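Long-range contacts in Cap5O (Staphylococcus aureus, PDB 3OJO), which acts as an NAD-dependent UDP-N-acetyl-mannosamine dehydrogenase in the biosynthesis of the bacterial capsular polysaccharide: residues D85-A90 against K121-I126; D154-H159 against K185-A190; N176-G181 against T197-E202; G181-A186 against T206-A211. All blocks are in the same frame, centred on the assembly; numbering follows the deposited sequence.

From the N terminus, contact 1 comes first: it closes a loop that carries helix 106-115 and brings strands 86-89 and 124-127 side by side, before any of the other three opens. Contact 2 then opens on strand 156-159, the next strand of the same sheet, and closes on helix 185-195, which packs on that sheet. Contact 3 opens within this span, on strand 178-182, and ends just before strand 203-207, so the two cross. Contact 4 shares Gly181 with contact 3, which it also crosses, and begins on the residues where contact 2 ends. It joins strands 178-182 and 203-207 where the long helix 208-238 starts.

Contact 1 (D85-A90 against K121-I126); sequences DVFIIA and KGNTII
Asp85, just before the strand, makes the first rung of the ladder: Asp85 O accepts from Thr124 N at 3.0 Å, while its carboxylate turns back to the backbone amides of Ser12 and Lys13. Val86 follows with CG1 anti to its backbone N (chi1 -170°), a torsion that lays this methyl against Ile126 CD1 at 3.9 Å. The backbone of Phe87 bonds in both directions: Phe87 N gives to Thr124 O at 2.8 Å, and Phe87 O receives Ile126 N in an almost straight bond (178°). On the other face of the sheet its side chain runs alongside that of Ile125, with Phe87 CD2 3.5 Å from Ile125 CD1, and the amide group of Asn123 comes up to the ring's edge. Ile88 returns to the face of Val86 and lies beside Ile126, so that the single methyl CD1 of Ile126 touches both Val86 and Ile88. Ile89 adds the last rung, Ile89 N to Ile126 O at 2.8 Å, and its side chain crosses that of Ile125 obliquely, CD1 against CG2. Helix 106-115 covers the Phe87 and Ile125 face, and helix 185-195 the Val86 and Ile126 face. Ala90, just past the strand, touches the bound NAD. Two neighbouring parallel strands joined through a helix form the beta-alpha-beta unit of the Rossmann fold, with the cofactor at the C-terminal end of strand 86-89.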
loop_
_atom_site.group_PDB
_atom_site.type_symbol
_atom_site.label_atom_id
_atom_site.label_comp_id
_atom_site.label_asym_id
_atom_site.label_seq_id
_atom_site.Cartn_x
_atom_site.Cartn_y
_atom_site.Cartn_z
ATOM N N ASP B 85 40.894 4.515 -10.693
ATOM C CA ASP B 85 40.231 5.809 -10.835
ATOM C C ASP B 85 38.833 5.739 -10.223
ATOM O O ASP B 85 38.373 6.707 -9.604
ATOM C CB ASP B 85 40.109 6.193 -12.323
ATOM C CG ASP B 85 41.417 6.297 -13.092
ATOM O OD1 ASP B 85 42.387 6.899 -12.551
ATOM O OD2 ASP B 85 41.456 5.840 -14.246
ATOM N N VAL B 86 38.142 4.592 -10.440
ATOM C CA VAL B 86 36.781 4.335 -9.976
ATOM C C VAL B 86 36.770 3.025 -9.212
ATOM O O VAL B 86 37.402 2.054 -9.633
ATOM C CB VAL B 86 35.756 4.288 -11.149
ATOM C CG1 VAL B 86 34.315 4.255 -10.637
ATOM C CG2 VAL B 86 35.949 5.435 -12.131
ATOM N N PHE B 87 36.020 2.997 -8.103
ATOM C CA PHE B 87 35.792 1.798 -7.310
ATOM C C PHE B 87 34.290 1.599 -7.169
ATOM O O PHE B 87 33.579 2.521 -6.797
ATOM C CB PHE B 87 36.424 1.900 -5.930
ATOM C CG PHE B 87 37.923 2.023 -5.895
ATOM C CD1 PHE B 87 38.727 0.894 -5.770
ATOM C CD2 PHE B 87 38.536 3.274 -5.923
ATOM C CE1 PHE B 87 40.118 1.014 -5.686
ATOM C CE2 PHE B 87 39.930 3.393 -5.860
ATOM C CZ PHE B 87 40.711 2.264 -5.731
ATOM N N ILE B 88 33.808 0.404 -7.511
ATOM C CA ILE B 88 32.403 0.048 -7.390
ATOM C C ILE B 88 32.259 -1.079 -6.358
ATOM O O ILE B 88 32.788 -2.171 -6.575
ATOM C CB ILE B 88 31.731 -0.314 -8.752
ATOM C CG1 ILE B 88 31.785 0.869 -9.739
ATOM C CG2 ILE B 88 30.284 -0.779 -8.511
ATOM C CD1 ILE B 88 31.284 0.625 -11.103
ATOM N N ILE B 89 31.526 -0.816 -5.255
ATOM C CA ILE B 89 31.240 -1.832 -4.243
ATOM C C ILE B 89 29.902 -2.481 -4.627
ATOM O O ILE B 89 28.867 -1.799 -4.680
ATOM C CB ILE B 89 31.266 -1.253 -2.811
ATOM C CG1 ILE B 89 32.690 -0.755 -2.462
ATOM C CG2 ILE B 89 30.750 -2.269 -1.774
ATOM C CD1 ILE B 89 32.745 0.434 -1.551
ATOM N N ALA B 90 29.950 -3.788 -4.919
ATOM C CA ALA B 90 28.813 -4.624 -5.320
ATOM C C ALA B 90 28.812 -5.931 -4.504
ATOM O O ALA B 90 28.526 -7.004 -5.041
ATOM C CB ALA B 90 28.898 -4.932 -6.804
ATOM N N LYS B 121 43.748 11.175 -4.746
ATOM C CA LYS B 121 42.883 12.319 -5.044
ATOM C C LYS B 121 42.311 12.218 -6.469
ATOM O O LYS B 121 43.014 11.780 -7.385
ATOM C CB LYS B 121 43.607 13.650 -4.790
ATOM C CG LYS B 121 43.691 13.993 -3.304
ATOM C CD LYS B 121 44.436 15.279 -3.015
ATOM C CE LYS B 121 44.235 15.749 -1.587
ATOM N NZ LYS B 121 44.816 14.815 -0.572
ATOM N N GLY B 122 41.021 12.534 -6.606
ATOM C CA GLY B 122 40.288 12.480 -7.872
ATOM C C GLY B 122 39.436 11.236 -8.067
ATOM O O GLY B 122 38.629 11.180 -9.002
ATOM N N ASN B 123 39.607 10.228 -7.178
ATOM C CA ASN B 123 38.900 8.944 -7.219
ATOM C C ASN B 123 37.394 9.021 -6.941
ATOM O O ASN B 123 36.932 9.897 -6.199
ATOM C CB ASN B 123 39.565 7.929 -6.276
ATOM C CG ASN B 123 40.897 7.387 -6.753
ATOM O OD1 ASN B 123 41.380 7.672 -7.869
ATOM N ND2 ASN B 123 41.511 6.568 -5.912
ATOM N N THR B 124 36.640 8.072 -7.537
ATOM C CA THR B 124 35.193 7.932 -7.356
ATOM C C THR B 124 34.870 6.589 -6.691
ATOM O O THR B 124 35.395 5.556 -7.108
ATOM C CB THR B 124 34.434 8.129 -8.675
ATOM O OG1 THR B 124 34.881 9.335 -9.290
ATOM C CG2 THR B 124 32.906 8.187 -8.481
ATOM N N ILE B 125 34.032 6.620 -5.640
ATOM C CA ILE B 125 33.548 5.432 -4.940
ATOM C C ILE B 125 32.054 5.357 -5.191
ATOM O O ILE B 125 31.319 6.272 -4.823
ATOM C CB ILE B 125 33.880 5.398 -3.415
ATOM C CG1 ILE B 125 35.392 5.711 -3.095
ATOM C CG2 ILE B 125 33.362 4.115 -2.742
ATOM C CD1 ILE B 125 36.417 4.829 -3.605
ATOM N N ILE B 126 31.623 4.284 -5.862
ATOM C CA ILE B 126 30.223 3.999 -6.145
ATOM C C ILE B 126 29.827 2.797 -5.316
ATOM O O ILE B 126 30.530 1.789 -5.320
ATOM C CB ILE B 126 29.905 3.787 -7.640
ATOM C CG1 ILE B 126 30.369 4.992 -8.493
ATOM C CG2 ILE B 126 28.392 3.509 -7.842
ATOM C CD1 ILE B 126 30.531 4.680 -9.968
#

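Contact 2 (D154-H159 against K185-A190)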
loop_
_atom_site.group_PDB
_atom_site.type_symbol
_atom_site.label_atom_id
_atom_site.label_comp_id
_atom_site.label_asym_id
_atom_site.label_seq_id
_atom_site.Cartn_x
_atom_site.Cartn_y
_atom_site.Cartn_z
ATOM N N ASP B 154 38.230 16.222 -3.382
ATOM C CA ASP B 154 39.296 15.224 -3.523
ATOM C C ASP B 154 38.789 13.859 -4.037
ATOM O O ASP B 154 39.460 13.234 -4.856
ATOM C CB ASP B 154 40.043 15.039 -2.193
ATOM C CG ASP B 154 40.560 16.301 -1.541
ATOM O OD1 ASP B 154 41.173 17.121 -2.243
ATOM O OD2 ASP B 154 40.419 16.430 -0.315
ATOM N N ILE B 155 37.636 13.378 -3.521
ATOM C CA ILE B 155 37.003 12.109 -3.923
ATOM C C ILE B 155 35.495 12.243 -4.102
ATOM O O ILE B 155 34.855 13.055 -3.428
ATOM C CB ILE B 155 37.355 10.887 -3.042
ATOM C CG1 ILE B 155 37.087 11.125 -1.561
ATOM C CG2 ILE B 155 38.723 10.316 -3.334
ATOM C CD1 ILE B 155 35.733 10.614 -1.177
ATOM N N TYR B 156 34.927 11.386 -4.947
ATOM C CA TYR B 156 33.504 11.437 -5.229
ATOM C C TYR B 156 32.758 10.226 -4.716
ATOM O O TYR B 156 33.162 9.093 -4.986
ATOM C CB TYR B 156 33.248 11.733 -6.712
ATOM C CG TYR B 156 34.044 12.928 -7.189
ATOM C CD1 TYR B 156 33.697 14.222 -6.803
ATOM C CD2 TYR B 156 35.194 12.762 -7.955
ATOM C CE1 TYR B 156 34.462 15.323 -7.188
ATOM C CE2 TYR B 156 35.965 13.856 -8.352
ATOM C CZ TYR B 156 35.597 15.136 -7.962
ATOM O OH TYR B 156 36.354 16.220 -8.343
ATOM N N LEU B 157 31.713 10.477 -3.910
ATOM C CA LEU B 157 30.893 9.439 -3.306
ATOM C C LEU B 157 29.504 9.358 -3.964
ATOM O O LEU B 157 28.704 10.286 -3.833
ATOM C CB LEU B 157 30.767 9.656 -1.792
ATOM C CG LEU B 157 31.993 9.519 -0.894
ATOM C CD1 LEU B 157 31.577 9.596 0.575
ATOM C CD2 LEU B 157 32.736 8.214 -1.142
ATOM N N VAL B 158 29.245 8.255 -4.693
ATOM C CA VAL B 158 27.990 7.977 -5.406
ATOM C C VAL B 158 27.328 6.683 -4.890
ATOM O O VAL B 158 28.002 5.666 -4.742
ATOM C CB VAL B 158 28.214 7.843 -6.944
ATOM C CG1 VAL B 158 26.896 7.604 -7.697
ATOM C CG2 VAL B 158 28.968 9.032 -7.526
ATOM N N HIS B 159 26.004 6.722 -4.659
ATOM C CA HIS B 159 25.195 5.547 -4.415
ATOM C C HIS B 159 24.368 5.407 -5.665
ATOM O O HIS B 159 23.577 6.293 -5.982
ATOM C CB HIS B 159 24.264 5.645 -3.197
ATOM C CG HIS B 159 23.368 4.432 -3.035
ATOM N ND1 HIS B 159 23.881 3.140 -3.038
ATOM C CD2 HIS B 159 22.024 4.358 -2.865
ATOM C CE1 HIS B 159 22.839 2.338 -2.904
ATOM N NE2 HIS B 159 21.704 3.025 -2.782
ATOM N N LYS B 185 26.944 17.779 -5.428
ATOM C CA LYS B 185 26.560 17.967 -6.827
ATOM C C LYS B 185 27.732 17.543 -7.753
ATOM O O LYS B 185 27.499 17.076 -8.872
ATOM C CB LYS B 185 26.077 19.417 -7.075
ATOM C CG LYS B 185 24.779 19.783 -6.312
ATOM C CD LYS B 185 24.692 21.295 -5.885
ATOM C CE LYS B 185 23.414 21.688 -5.140
ATOM N NZ LYS B 185 23.622 21.898 -3.662
ATOM N N ALA B 186 28.986 17.647 -7.254
ATOM C CA ALA B 186 30.195 17.238 -7.981
ATOM C C ALA B 186 30.257 15.708 -8.108
ATOM O O ALA B 186 30.635 15.199 -9.171
ATOM C CB ALA B 186 31.433 17.761 -7.273
ATOM N N CYS B 187 29.852 14.988 -7.020
ATOM C CA CYS B 187 29.762 13.524 -6.925
ATOM C C CYS B 187 28.795 13.001 -7.983
ATOM O O CYS B 187 29.113 12.028 -8.677
ATOM C CB CYS B 187 29.335 13.095 -5.526
ATOM S SG CYS B 187 30.496 13.553 -4.203
ATOM N N ILE B 188 27.658 13.717 -8.165
ATOM C CA ILE B 188 26.641 13.417 -9.173
ATOM C C ILE B 188 27.264 13.435 -10.574
ATOM O O ILE B 188 26.991 12.537 -11.374
ATOM C CB ILE B 188 25.398 14.353 -9.058
ATOM C CG1 ILE B 188 24.725 14.217 -7.676
ATOM C CG2 ILE B 188 24.391 14.085 -10.171
ATOM C CD1 ILE B 188 23.823 15.434 -7.207
ATOM N N GLU B 189 28.102 14.445 -10.863
ATOM C CA GLU B 189 28.775 14.595 -12.161
ATOM C C GLU B 189 29.776 13.474 -12.423
ATOM O O GLU B 189 29.841 12.962 -13.554
ATOM C CB GLU B 189 29.435 15.977 -12.290
ATOM C CG GLU B 189 28.451 17.131 -12.401
ATOM C CD GLU B 189 27.428 17.039 -13.518
ATOM O OE1 GLU B 189 27.832 16.809 -14.682
ATOM O OE2 GLU B 189 26.217 17.186 -13.223
ATOM N N ALA B 190 30.516 13.066 -11.364
ATOM C CA ALA B 190 31.481 11.972 -11.415
ATOM C C ALA B 190 30.782 10.620 -11.706
ATOM O O ALA B 190 31.296 9.816 -12.497
ATOM C CB ALA B 190 32.250 11.910 -10.112
#
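One hydrogen bond crosses between strand 156-159 and helix 185-195, and its acceptor is sulfur. Leu157 N donates a hydrogen bond to Cys187 SG at 3.3 Å, with an angle of 154° at the hydrogen. The thiol reaches the strand because SG stands anti to the carbonyl carbon of its own residue (chi1 -62°), and the bond takes up a strand amide that points along the sheet, away from strand 124-127. At the start of the helix, Thr184 OG1 receives Cys187 N, so the residue that meets the strand is itself held by the helix cap. Aliphatic and aromatic contacts carry the rest. Tyr156 lies over one turn of the helix: its CB is 3.5 Å from Ala190 CB, while further out along the ring Tyr156 CE1 lies 3.9 Å from Ala186 CB. One turn apart, the two methyls present a small apolar surface to the tyrosine. The contact belongs to the Rossmann-type NAD-binding domain, where helices cover both faces of the sheet; the short segments cross at 71°, steeper than the near-alignment usual for helix on sheet, and Leu157 points to the opposite face, where Met136 and Val140 of helix 135-145 receive it. Two close carbon-oxygen contacts lie alongside. Val158 CG2 sits 3.2 Å from Cys187 O, and Cys187 CB comes to 3.3 Å from Leu157 O.

Contact 3 (N176-G181 against T197-E202)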
loop_
_atom_site.group_PDB
_atom_site.type_symbol
_atom_site.label_atom_id
_atom_site.label_comp_id
_atom_site.label_asym_id
_atom_site.label_seq_id
_atom_site.Cartn_x
_atom_site.Cartn_y
_atom_site.Cartn_z
ATOM N N ASN B 176 18.184 0.286 -18.708
ATOM C CA ASN B 176 17.453 0.725 -17.528
ATOM C C ASN B 176 17.808 2.146 -17.152
ATOM O O ASN B 176 18.974 2.543 -17.248
ATOM C CB ASN B 176 17.786 -0.160 -16.313
ATOM C CG ASN B 176 16.905 -1.353 -16.094
ATOM O OD1 ASN B 176 16.143 -1.784 -16.967
ATOM N ND2 ASN B 176 17.003 -1.917 -14.900
ATOM N N ASN B 177 16.810 2.876 -16.630
ATOM C CA ASN B 177 16.984 4.200 -16.061
ATOM C C ASN B 177 17.748 3.993 -14.757
ATOM O O ASN B 177 17.580 2.979 -14.079
ATOM C CB ASN B 177 15.654 4.889 -15.818
ATOM C CG ASN B 177 14.884 5.235 -17.063
ATOM O OD1 ASN B 177 15.350 5.093 -18.195
ATOM N ND2 ASN B 177 13.681 5.734 -16.877
ATOM N N ARG B 178 18.635 4.910 -14.450
ATOM C CA ARG B 178 19.545 4.765 -13.350
ATOM C C ARG B 178 19.474 5.942 -12.405
ATOM O O ARG B 178 19.449 7.087 -12.854
ATOM C CB ARG B 178 20.940 4.663 -13.965
ATOM C CG ARG B 178 21.911 3.865 -13.152
ATOM C CD ARG B 178 23.167 3.575 -13.938
ATOM N NE ARG B 178 23.101 2.266 -14.589
ATOM C CZ ARG B 178 23.412 1.123 -13.991
ATOM N NH1 ARG B 178 23.782 1.112 -12.715
ATOM N NH2 ARG B 178 23.344 -0.020 -14.661
ATOM N N ILE B 179 19.487 5.663 -11.099
ATOM C CA ILE B 179 19.510 6.686 -10.075
ATOM C C ILE B 179 20.981 6.937 -9.684
ATOM O O ILE B 179 21.685 6.000 -9.300
ATOM C CB ILE B 179 18.613 6.303 -8.865
ATOM C CG1 ILE B 179 17.124 6.231 -9.276
ATOM C CG2 ILE B 179 18.832 7.254 -7.684
ATOM C CD1 ILE B 179 16.236 5.648 -8.278
ATOM N N ILE B 180 21.440 8.208 -9.812
ATOM C CA ILE B 180 22.792 8.624 -9.448
ATOM C C ILE B 180 22.621 9.498 -8.215
ATOM O O ILE B 180 22.193 10.649 -8.344
ATOM C CB ILE B 180 23.539 9.383 -10.608
ATOM C CG1 ILE B 180 23.444 8.673 -12.008
ATOM C CG2 ILE B 180 24.980 9.794 -10.219
ATOM C CD1 ILE B 180 24.162 7.363 -12.188
ATOM N N GLY B 181 22.911 8.930 -7.041
ATOM C CA GLY B 181 22.818 9.614 -5.761
ATOM C C GLY B 181 24.173 10.054 -5.249
ATOM O O GLY B 181 24.870 9.273 -4.596
ATOM N N THR B 197 29.598 5.536 -20.134
ATOM C CA THR B 197 30.379 4.534 -20.869
ATOM C C THR B 197 29.509 3.589 -21.699
ATOM O O THR B 197 29.888 3.259 -22.821
ATOM C CB THR B 197 31.306 3.760 -19.873
ATOM O OG1 THR B 197 32.052 4.683 -19.069
ATOM C CG2 THR B 197 32.276 2.778 -20.565
ATOM N N PHE B 198 28.348 3.157 -21.154
ATOM C CA PHE B 198 27.447 2.201 -21.824
ATOM C C PHE B 198 25.967 2.444 -21.532
ATOM O O PHE B 198 25.121 1.872 -22.223
ATOM C CB PHE B 198 27.819 0.747 -21.436
ATOM C CG PHE B 198 27.676 0.453 -19.957
ATOM C CD1 PHE B 198 28.715 0.732 -19.072
ATOM C CD2 PHE B 198 26.484 -0.056 -19.442
ATOM C CE1 PHE B 198 28.562 0.507 -17.706
ATOM C CE2 PHE B 198 26.341 -0.289 -18.072
ATOM C CZ PHE B 198 27.382 -0.009 -17.218
ATOM N N VAL B 199 25.648 3.228 -20.481
ATOM C CA VAL B 199 24.242 3.478 -20.113
ATOM C C VAL B 199 23.546 4.378 -21.148
ATOM O O VAL B 199 23.921 5.544 -21.332
ATOM C CB VAL B 199 23.999 3.929 -18.631
ATOM C CG1 VAL B 199 22.514 4.175 -18.350
ATOM C CG2 VAL B 199 24.560 2.912 -17.648
ATOM N N GLN B 200 22.541 3.792 -21.820
ATOM C CA GLN B 200 21.675 4.428 -22.809
ATOM C C GLN B 200 20.366 4.873 -22.148
ATOM O O GLN B 200 19.676 5.751 -22.672
ATOM C CB GLN B 200 21.408 3.472 -23.986
ATOM C CG GLN B 200 22.507 3.520 -25.047
ATOM C CD GLN B 200 22.497 2.308 -25.945
ATOM O OE1 GLN B 200 21.586 2.103 -26.761
ATOM N NE2 GLN B 200 23.547 1.502 -25.850
ATOM N N GLY B 201 20.057 4.281 -20.993
ATOM C CA GLY B 201 18.889 4.617 -20.195
ATOM C C GLY B 201 19.038 5.997 -19.581
ATOM O O GLY B 201 20.109 6.600 -19.647
ATOM N N GLU B 202 17.959 6.517 -19.004
ATOM C CA GLU B 202 17.933 7.839 -18.381
ATOM C C GLU B 202 18.723 7.797 -17.080
ATOM O O GLU B 202 18.689 6.794 -16.380
ATOM C CB GLU B 202 16.466 8.246 -18.131
ATOM C CG GLU B 202 16.228 9.596 -17.467
ATOM C CD GLU B 202 14.841 9.797 -16.874
ATOM O OE1 GLU B 202 14.718 10.599 -15.918
ATOM O OE2 GLU B 202 13.879 9.155 -17.360
#
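Arg178 begins strand 178-182, and its side chain can be traced outward from the backbone past the loop 197-202. Arg178 CB lies 3.9 Å from Glu202 O, the same carbonyl that accepts Arg178 N in a short bond of 2.7 Å directed nearly along the C=O axis. CG stands roughly anti to the backbone N (chi1 -151°), and the chain runs extended to Arg178 CD, which meets Val199 CG2 at 4.0 Å. A bend at chi3 (-95°) then swings the guanidinium round, so that Arg178 NE comes within 3.5 Å of the same methyl, Val199 CG2. Beyond the two segments the tip has polar partners: NH1 forms a salt bridge with Glu162, and NH2 bonds to the carbonyl of Leu173. Next to the arginine, the exposed Asn177 supplies a second polar tie. Asn177 OD1 accepts from Glu202 N at 3.1 Å, with the donor standing 47° out of the carbonyl plane, while Asn177 CG rests on Glu202 CB at 3.6 Å. Gly201 has no side chain, and its CA can approach Asn176 O to 3.6 Å. Glu202 also packs on Lys252 of the second subunit. Both polar backbone atoms of Glu202 are thus held by consecutive residues, Asn177 and Arg178, which fixes the loop just ahead of strand 203-207, whereas the buried guanidinium of Arg178 is paired with the carboxylate of Glu162, which would be expected to stabilise its positive charge, while Val199 lays a methyl against it.

Contact 4 (G181-A186 against T206-A211)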
loop_
_atom_site.group_PDB
_atom_site.type_symbol
_atom_site.label_atom_id
_atom_site.label_comp_id
_atom_site.label_asym_id
_atom_site.label_seq_id
_atom_site.Cartn_x
_atom_site.Cartn_y
_atom_site.Cartn_z
ATOM N N GLY B 181 22.911 8.930 -7.041
ATOM C CA GLY B 181 22.818 9.614 -5.761
ATOM C C GLY B 181 24.173 10.054 -5.249
ATOM O O GLY B 181 24.870 9.273 -4.596
ATOM N N GLY B 182 24.546 11.304 -5.544
ATOM C CA GLY B 182 25.810 11.879 -5.097
ATOM C C GLY B 182 25.703 12.545 -3.737
ATOM O O GLY B 182 24.639 13.056 -3.371
ATOM N N VAL B 183 26.812 12.542 -2.972
ATOM C CA VAL B 183 26.856 13.180 -1.650
ATOM C C VAL B 183 26.851 14.701 -1.860
ATOM O O VAL B 183 26.242 15.432 -1.073
ATOM C CB VAL B 183 28.051 12.679 -0.794
ATOM C CG1 VAL B 183 28.151 13.425 0.538
ATOM C CG2 VAL B 183 27.934 11.193 -0.543
ATOM N N THR B 184 27.503 15.155 -2.954
ATOM C CA THR B 184 27.582 16.544 -3.404
ATOM C C THR B 184 27.145 16.571 -4.874
ATOM O O THR B 184 27.019 15.511 -5.507
ATOM C CB THR B 184 29.018 17.112 -3.252
ATOM O OG1 THR B 184 29.894 16.527 -4.229
ATOM C CG2 THR B 184 29.578 16.974 -1.834
ATOM N N LYS B 185 26.944 17.779 -5.428
ATOM C CA LYS B 185 26.560 17.967 -6.827
ATOM C C LYS B 185 27.732 17.543 -7.753
ATOM O O LYS B 185 27.499 17.076 -8.872
ATOM C CB LYS B 185 26.077 19.417 -7.075
ATOM C CG LYS B 185 24.779 19.783 -6.312
ATOM C CD LYS B 185 24.692 21.295 -5.885
ATOM C CE LYS B 185 23.414 21.688 -5.140
ATOM N NZ LYS B 185 23.622 21.898 -3.662
ATOM N N ALA B 186 28.986 17.647 -7.254
ATOM C CA ALA B 186 30.195 17.238 -7.981
ATOM C C ALA B 186 30.257 15.708 -8.108
ATOM O O ALA B 186 30.635 15.199 -9.171
ATOM C CB ALA B 186 31.433 17.761 -7.273
ATOM N N THR B 206 20.164 12.958 -8.268
ATOM C CA THR B 206 19.655 13.239 -6.928
ATOM C C THR B 206 20.778 13.116 -5.920
ATOM O O THR B 206 21.886 12.788 -6.312
ATOM C CB THR B 206 18.411 12.364 -6.605
ATOM O OG1 THR B 206 17.976 12.706 -5.301
ATOM C CG2 THR B 206 18.678 10.853 -6.686
ATOM N N ASP B 207 20.508 13.384 -4.639
ATOM C CA ASP B 207 21.515 13.204 -3.605
ATOM C C ASP B 207 21.452 11.758 -3.046
ATOM O O ASP B 207 20.438 11.065 -3.203
ATOM C CB ASP B 207 21.435 14.293 -2.509
ATOM C CG ASP B 207 20.172 14.279 -1.656
ATOM O OD1 ASP B 207 19.238 13.509 -1.985
ATOM O OD2 ASP B 207 20.154 14.979 -0.614
ATOM N N ALA B 208 22.558 11.311 -2.446
ATOM C CA ALA B 208 22.740 9.970 -1.910
ATOM C C ALA B 208 21.606 9.509 -0.978
ATOM O O ALA B 208 21.099 8.404 -1.172
ATOM C CB ALA B 208 24.095 9.850 -1.233
ATOM N N ARG B 209 21.169 10.358 -0.036
ATOM C CA ARG B 209 20.082 10.039 0.895
ATOM C C ARG B 209 18.734 9.760 0.196
ATOM O O ARG B 209 18.008 8.881 0.643
ATOM C CB ARG B 209 19.963 11.097 2.021
ATOM C CG ARG B 209 19.441 12.488 1.580
ATOM C CD ARG B 209 19.515 13.495 2.711
ATOM N NE ARG B 209 20.897 13.904 2.997
ATOM C CZ ARG B 209 21.305 14.463 4.135
ATOM N NH1 ARG B 209 20.444 14.710 5.108
ATOM N NH2 ARG B 209 22.577 14.771 4.308
ATOM N N THR B 210 18.426 10.482 -0.901
ATOM C CA THR B 210 17.206 10.311 -1.683
ATOM C C THR B 210 17.248 8.995 -2.448
ATOM O O THR B 210 16.234 8.304 -2.502
ATOM C CB THR B 210 16.929 11.545 -2.560
ATOM O OG1 THR B 210 16.780 12.678 -1.704
ATOM C CG2 THR B 210 15.656 11.400 -3.423
ATOM N N ALA B 211 18.423 8.647 -3.003
ATOM C CA ALA B 211 18.659 7.407 -3.733
ATOM C C ALA B 211 18.491 6.191 -2.792
ATOM O O ALA B 211 17.923 5.162 -3.193
ATOM C CB ALA B 211 20.076 7.413 -4.326
#
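Asp207 OD1 is held by two hydrogen bonds, both from Thr210: Thr210 OG1 gives to it at 2.6 Å, on its syn lone pair, and Thr210 N adds a weak capping bond at 3.3 Å. The carboxylate reaches them because CG is wedged between its own N and C (chi1 66°), which folds the group over the first turn of helix 208-238 and makes Asp207 its N-cap. Across the contact the backbone does the holding. Gly182 N gives to Thr206 O at 3.1 Å, and Ala208 N gives to Gly182 O at 2.9 Å from 60° above the carbonyl plane, so parallel strand pairing runs straight into the helix start. Gly181 lies beneath that first turn, its CA 3.8 Å from Ala211 CB, a closeness that its lack of a side chain permits. Val183 CG2 touches Ala208 CB on the flank. Arg209 bonds Asn240 O of the second subunit, and its NE makes a salt bridge to Asp207 OD2 that is long. With its negative charge at the helix N terminus and two donors on one oxygen, Asp207 is probably stabilised as the carboxylate.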